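Thiaminase-I (Naegleria gruberi, PDB 4HCW) belongs to the thiaminase I family and folds as a single alpha/beta chain around a mixed beta-sheet. Local coordinates at residues L85-S88 against L89-V93; S323-F326 against D327-S331. All coordinates share one frame; numbering follows the deposited sequence.

Interaction 1 (85-88 with 89-93) takes in the lead-in and nearly all of helix 87-94; interaction 2 (323-326 with 327-331) comes much later in the sequence and covers the end of helix 317-328. Their centres are 23 Å apart, their nearest atoms about 8 Å, and they do not touch. What they share is strand 110-125, the long member of the mixed sheet: L85 and V90 pack on it, L85 through F114 and V90 through V111 and F114, while F326 does so through L118 and F122. Both helices thus rest side chains on the same strand, at different points along it.

Interaction 1 of 2, residues L85-S88 against L89-V93; sequences LDES and LVRGV
The carboxylate of E87 meets the side chain of R91 one helical turn later, an i to i+4 pair whose chains lie side by side and point the same way. OE2 of E87 makes a salt bridge with NE of R91 at 3.5 Å, weak as a hydrogen bond, approaching the edge of the guanidinium near its plane; the two flat groups are turned 45° apart. The same OE2 also rests against CG of R91, at 3.4 Å. Bends at chi2 in both chains (68° in E87, -69° in R91) fold the two charged ends together although the E87 CB starts out directed away.

Behind this pair, the backbone sets the spacing. R91 N donates to E87 O at 3.1 Å in a nearly straight bond, and G92 N donates to S88 O at 3.0 Å. At the very start of the helix the carbonyl of D86 receives two weak bonds, from L89 N and V90 N. D86 occupies the N-cap position, yet its side chain makes no capping bond; its CB instead lies 4.1 Å from the CB of L89. On the buried face, CG2 of V90 approaches CB of L85 at 4.4 Å, a loose apolar contact.

Farther out, R91 NH2 has a weak hydrogen bond to G95 O and a long, weak ion pair with D96, so the guanidinium has weak polar partners before and after it in sequence. The whole is a short amphipathic helix with an i to i+4 salt bridge on its outer side, V90 and the preceding L85 on F114 of strand 110-125, and L89 against Q276 of helix 275-288.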
ATOM      1  N   LEU A  85      15.693  11.970   9.452  1.00 98.71           N
ATOM      2  CA  LEU A  85      16.731  10.951   9.560  1.00 98.71           C
ATOM      3  C   LEU A  85      17.827  11.128   8.514  1.00 98.71           C
ATOM      4  O   LEU A  85      17.588  11.673   7.435  1.00 98.71           O
ATOM      5  CB  LEU A  85      16.111   9.558   9.433  1.00 95.72           C
ATOM      6  CG  LEU A  85      14.910   9.281  10.340  1.00 95.72           C
ATOM      7  CD1 LEU A  85      14.341   7.898  10.075  1.00 95.72           C
ATOM      8  CD2 LEU A  85      15.292   9.437  11.804  1.00 95.72           C
ATOM      9  N   ASP A  86      19.029  10.664   8.841  1.00111.39           N
ATOM     10  CA  ASP A  86      20.152  10.714   7.912  1.00111.39           C
ATOM     11  C   ASP A  86      19.965   9.721   6.771  1.00111.39           C
ATOM     12  O   ASP A  86      19.372   8.657   6.953  1.00111.39           O
ATOM     13  CB  ASP A  86      21.470  10.427   8.637  1.00138.46           C
ATOM     14  CG  ASP A  86      22.009  11.640   9.369  1.00138.46           C
ATOM     15  OD1 ASP A  86      21.828  12.769   8.865  1.00138.46           O
ATOM     16  OD2 ASP A  86      22.617  11.466  10.446  1.00138.46           O
ATOM     17  N   GLU A  87      20.474  10.078   5.597  1.00102.83           N
ATOM     18  CA  GLU A  87      20.411   9.207   4.430  1.00102.83           C
ATOM     19  C   GLU A  87      21.191   7.918   4.675  1.00102.83           C
ATOM     20  O   GLU A  87      20.759   6.834   4.280  1.00102.83           O
ATOM     21  CB  GLU A  87      20.963   9.930   3.198  1.00152.53           C
ATOM     22  CG  GLU A  87      21.108   9.057   1.959  1.00152.53           C
ATOM     23  CD  GLU A  87      19.774   8.618   1.385  1.00152.53           C
ATOM     24  OE1 GLU A  87      19.278   9.287   0.456  1.00152.53           O
ATOM     25  OE2 GLU A  87      19.226   7.600   1.858  1.00152.53           O
ATOM     26  N   SER A  88      22.336   8.046   5.336  1.00132.59           N
ATOM     27  CA  SER A  88      23.203   6.906   5.611  1.00132.59           C
ATOM     28  C   SER A  88      22.589   5.949   6.629  1.00132.59           C
ATOM     29  O   SER A  88      22.806   4.739   6.565  1.00132.59           O
ATOM     30  CB  SER A  88      24.570   7.385   6.102  1.00167.41           C
ATOM     31  OG  SER A  88      24.443   8.185   7.264  1.00167.41           O
ATOM     32  N   LEU A  89      21.822   6.499   7.567  1.00111.66           N
ATOM     33  CA  LEU A  89      21.192   5.697   8.610  1.00111.66           C
ATOM     34  C   LEU A  89      20.149   4.748   8.025  1.00111.66           C
ATOM     35  O   LEU A  89      20.013   3.609   8.469  1.00111.66           O
ATOM     36  CB  LEU A  89      20.550   6.600   9.667  1.00 96.52           C
ATOM     37  CG  LEU A  89      19.956   5.907  10.897  1.00 96.52           C
ATOM     38  CD1 LEU A  89      21.035   5.159  11.663  1.00 96.52           C
ATOM     39  CD2 LEU A  89      19.255   6.914  11.798  1.00 96.52           C
ATOM     40  N   VAL A  90      19.419   5.227   7.023  1.00 98.99           N
ATOM     41  CA  VAL A  90      18.382   4.433   6.374  1.00 98.99           C
ATOM     42  C   VAL A  90      18.985   3.399   5.426  1.00 98.99           C
ATOM     43  O   VAL A  90      18.569   2.239   5.411  1.00 98.99           O
ATOM     44  CB  VAL A  90      17.396   5.328   5.594  1.00103.38           C
ATOM     45  CG1 VAL A  90      16.352   4.482   4.883  1.00103.38           C
ATOM     46  CG2 VAL A  90      16.734   6.326   6.531  1.00103.38           C
ATOM     47  N   ARG A  91      19.970   3.827   4.641  1.00 92.45           N
ATOM     48  CA  ARG A  91      20.630   2.950   3.678  1.00 92.45           C
ATOM     49  C   ARG A  91      21.377   1.807   4.361  1.00 92.45           C
ATOM     50  O   ARG A  91      21.549   0.734   3.780  1.00 92.45           O
ATOM     51  CB  ARG A  91      21.593   3.751   2.797  1.00143.51           C
ATOM     52  CG  ARG A  91      20.910   4.695   1.821  1.00143.51           C
ATOM     53  CD  ARG A  91      20.176   3.932   0.731  1.00143.51           C
ATOM     54  NE  ARG A  91      19.538   4.827  -0.230  1.00143.51           N
ATOM     55  CZ  ARG A  91      18.922   4.421  -1.336  1.00143.51           C
ATOM     56  NH1 ARG A  91      18.369   5.307  -2.153  1.00143.51           N
ATOM     57  NH2 ARG A  91      18.861   3.129  -1.627  1.00143.51           N
ATOM     58  N   GLY A  92      21.816   2.040   5.594  1.00112.59           N
ATOM     59  CA  GLY A  92      22.535   1.032   6.350  1.00112.59           C
ATOM     60  C   GLY A  92      21.615   0.007   6.986  1.00112.59           C
ATOM     61  O   GLY A  92      22.076  -0.965   7.587  1.00112.59           O
ATOM     62  N   VAL A  93      20.311   0.224   6.849  1.00102.02           N
ATOM     63  CA  VAL A  93      19.315  -0.674   7.421  1.00102.02           C
ATOM     64  C   VAL A  93      18.479  -1.345   6.336  1.00102.02           C
ATOM     65  O   VAL A  93      18.355  -2.570   6.300  1.00102.02           O
ATOM     66  CB  VAL A  93      18.372   0.075   8.382  1.00 86.13           C
ATOM     67  CG1 VAL A  93      17.192  -0.803   8.768  1.00 86.13           C
ATOM     68  CG2 VAL A  93      19.130   0.537   9.616  1.00 86.13           C
TER

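Interaction 2 of 2, residues S323-F326 against D327-S331; sequences SQQF and DAKES
Q325 and K329 run alongside one another in the same direction, and their polar ends meet: NZ of K329 donates to OE1 of Q325 at 3.2 Å, lying 18° from the amide's carbonyl plane. The lysine chain is extended beyond CG, whereas the glutamine is bent at chi2 (81°), which carries its amide across to the ammonium group. This is not the strongest tie of that ammonium, since NZ also donates to the backbone O of L251, whose N gives OE1 of Q325 a weak bond.

The backbone bonds are those of a closing alpha helix. D327 N donates to S323 O at 3.3 Å, A328 N to Q324 O at 3.0 Å, and K329 N to Q325 O at 3.1 Å; K329 then is the first residue to leave helical torsions. E330 follows after the helix has ended, and its CB lies by F326 O.

Outward, D327 OD1 is held weakly by H98 NE2 and E330 OE2 accepts from S99 N, tying the helix end to the loop before helix 99-105 and to that helix's start. The buried F326 packs on L118 and F122 of strand 110-125, on L251 in a loop and, with S323, on I309 of helix 306-313.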
ATOM      1  N   SER A 323       9.125  -7.900  -9.031  1.00 83.08           N
ATOM      2  CA  SER A 323      10.496  -7.402  -8.991  1.00 83.08           C
ATOM      3  C   SER A 323      10.898  -6.865 -10.360  1.00 83.08           C
ATOM      4  O   SER A 323      11.516  -5.805 -10.468  1.00 83.08           O
ATOM      5  CB  SER A 323      11.456  -8.508  -8.555  1.00 75.17           C
ATOM      6  OG  SER A 323      12.786  -8.025  -8.477  1.00 75.17           O
ATOM      7  N   GLN A 324      10.538  -7.605 -11.403  1.00107.98           N
ATOM      8  CA  GLN A 324      10.791  -7.182 -12.773  1.00107.98           C
ATOM      9  C   GLN A 324       9.954  -5.950 -13.097  1.00107.98           C
ATOM     10  O   GLN A 324      10.395  -5.056 -13.819  1.00107.98           O
ATOM     11  CB  GLN A 324      10.471  -8.320 -13.747  1.00130.31           C
ATOM     12  CG  GLN A 324      10.658  -7.976 -15.220  1.00130.31           C
ATOM     13  CD  GLN A 324       9.397  -7.424 -15.861  1.00130.31           C
ATOM     14  OE1 GLN A 324       8.309  -7.511 -15.292  1.00130.31           O
ATOM     15  NE2 GLN A 324       9.541  -6.850 -17.051  1.00130.31           N
ATOM     16  N   GLN A 325       8.745  -5.913 -12.546  1.00 94.12           N
ATOM     17  CA  GLN A 325       7.811  -4.824 -12.796  1.00 94.12           C
ATOM     18  C   GLN A 325       8.310  -3.516 -12.191  1.00 94.12           C
ATOM     19  O   GLN A 325       8.298  -2.474 -12.845  1.00 94.12           O
ATOM     20  CB  GLN A 325       6.438  -5.170 -12.221  1.00106.48           C
ATOM     21  CG  GLN A 325       5.274  -4.585 -12.994  1.00106.48           C
ATOM     22  CD  GLN A 325       4.922  -5.401 -14.222  1.00106.48           C
ATOM     23  OE1 GLN A 325       4.200  -4.935 -15.104  1.00106.48           O
ATOM     24  NE2 GLN A 325       5.424  -6.629 -14.282  1.00106.48           N
ATOM     25  N   PHE A 326       8.749  -3.580 -10.937  1.00 81.50           N
ATOM     26  CA  PHE A 326       9.218  -2.395 -10.224  1.00 81.50           C
ATOM     27  C   PHE A 326      10.504  -1.831 -10.820  1.00 81.50           C
ATOM     28  O   PHE A 326      10.775  -0.637 -10.707  1.00 81.50           O
ATOM     29  CB  PHE A 326       9.418  -2.707  -8.738  1.00 78.57           C
ATOM     30  CG  PHE A 326       8.135  -2.889  -7.975  1.00 78.57           C
ATOM     31  CD1 PHE A 326       7.006  -2.162  -8.311  1.00 78.57           C
ATOM     32  CD2 PHE A 326       8.059  -3.788  -6.924  1.00 78.57           C
ATOM     33  CE1 PHE A 326       5.825  -2.328  -7.612  1.00 78.57           C
ATOM     34  CE2 PHE A 326       6.880  -3.959  -6.222  1.00 78.57           C
ATOM     35  CZ  PHE A 326       5.761  -3.227  -6.567  1.00 78.57           C
ATOM     36  N   ASP A 327      11.292  -2.694 -11.454  1.00110.96           N
ATOM     37  CA  ASP A 327      12.557  -2.278 -12.051  1.00110.96           C
ATOM     38  C   ASP A 327      12.361  -1.670 -13.436  1.00110.96           C
ATOM     39  O   ASP A 327      13.032  -0.703 -13.799  1.00110.96           O
ATOM     40  CB  ASP A 327      13.530  -3.457 -12.129  1.00120.36           C
ATOM     41  CG  ASP A 327      14.049  -3.874 -10.768  1.00120.36           C
ATOM     42  OD1 ASP A 327      14.221  -2.993  -9.902  1.00120.36           O
ATOM     43  OD2 ASP A 327      14.287  -5.084 -10.566  1.00120.36           O
ATOM     44  N   ALA A 328      11.440  -2.241 -14.205  1.00 90.83           N
ATOM     45  CA  ALA A 328      11.176  -1.776 -15.561  1.00 90.83           C
ATOM     46  C   ALA A 328      10.492  -0.413 -15.563  1.00 90.83           C
ATOM     47  O   ALA A 328      10.783   0.438 -16.404  1.00 90.83           O
ATOM     48  CB  ALA A 328      10.331  -2.793 -16.316  1.00 68.45           C
ATOM     49  N   LYS A 329       9.584  -0.213 -14.614  1.00 85.07           N
ATOM     50  CA  LYS A 329       8.812   1.021 -14.540  1.00 85.07           C
ATOM     51  C   LYS A 329       9.235   1.862 -13.341  1.00 85.07           C
ATOM     52  O   LYS A 329       8.420   2.570 -12.754  1.00 85.07           O
ATOM     53  CB  LYS A 329       7.320   0.699 -14.451  1.00 62.69           C
ATOM     54  CG  LYS A 329       6.859  -0.323 -15.477  1.00 62.69           C
ATOM     55  CD  LYS A 329       5.385  -0.658 -15.319  1.00 62.69           C
ATOM     56  CE  LYS A 329       4.954  -1.711 -16.330  1.00 62.69           C
ATOM     57  NZ  LYS A 329       3.504  -2.035 -16.229  1.00 62.69           N
ATOM     58  N   GLU A 330      10.515   1.785 -12.993  1.00103.74           N
ATOM     59  CA  GLU A 330      11.045   2.464 -11.812  1.00103.74           C
ATOM     60  C   GLU A 330      10.873   3.983 -11.870  1.00103.74           C
ATOM     61  O   GLU A 330      10.787   4.646 -10.836  1.00103.74           O
ATOM     62  CB  GLU A 330      12.521   2.102 -11.609  1.00 86.17           C
ATOM     63  CG  GLU A 330      13.120   2.602 -10.303  1.00 86.17           C
ATOM     64  CD  GLU A 330      14.564   2.177 -10.120  1.00 86.17           C
ATOM     65  OE1 GLU A 330      15.058   1.369 -10.935  1.00 86.17           O
ATOM     66  OE2 GLU A 330      15.208   2.651  -9.160  1.00 86.17           O
ATOM     67  N   SER A 331      10.814   4.529 -13.079  1.00113.40           N
ATOM     68  CA  SER A 331      10.697   5.971 -13.257  1.00113.40           C
ATOM     69  C   SER A 331       9.252   6.416 -13.472  1.00113.40           C
ATOM     70  O   SER A 331       8.927   7.592 -13.308  1.00113.40           O
ATOM     71  CB  SER A 331      11.563   6.437 -14.429  1.00102.40           C
ATOM     72  OG  SER A 331      11.154   5.821 -15.638  1.00102.40           O
TER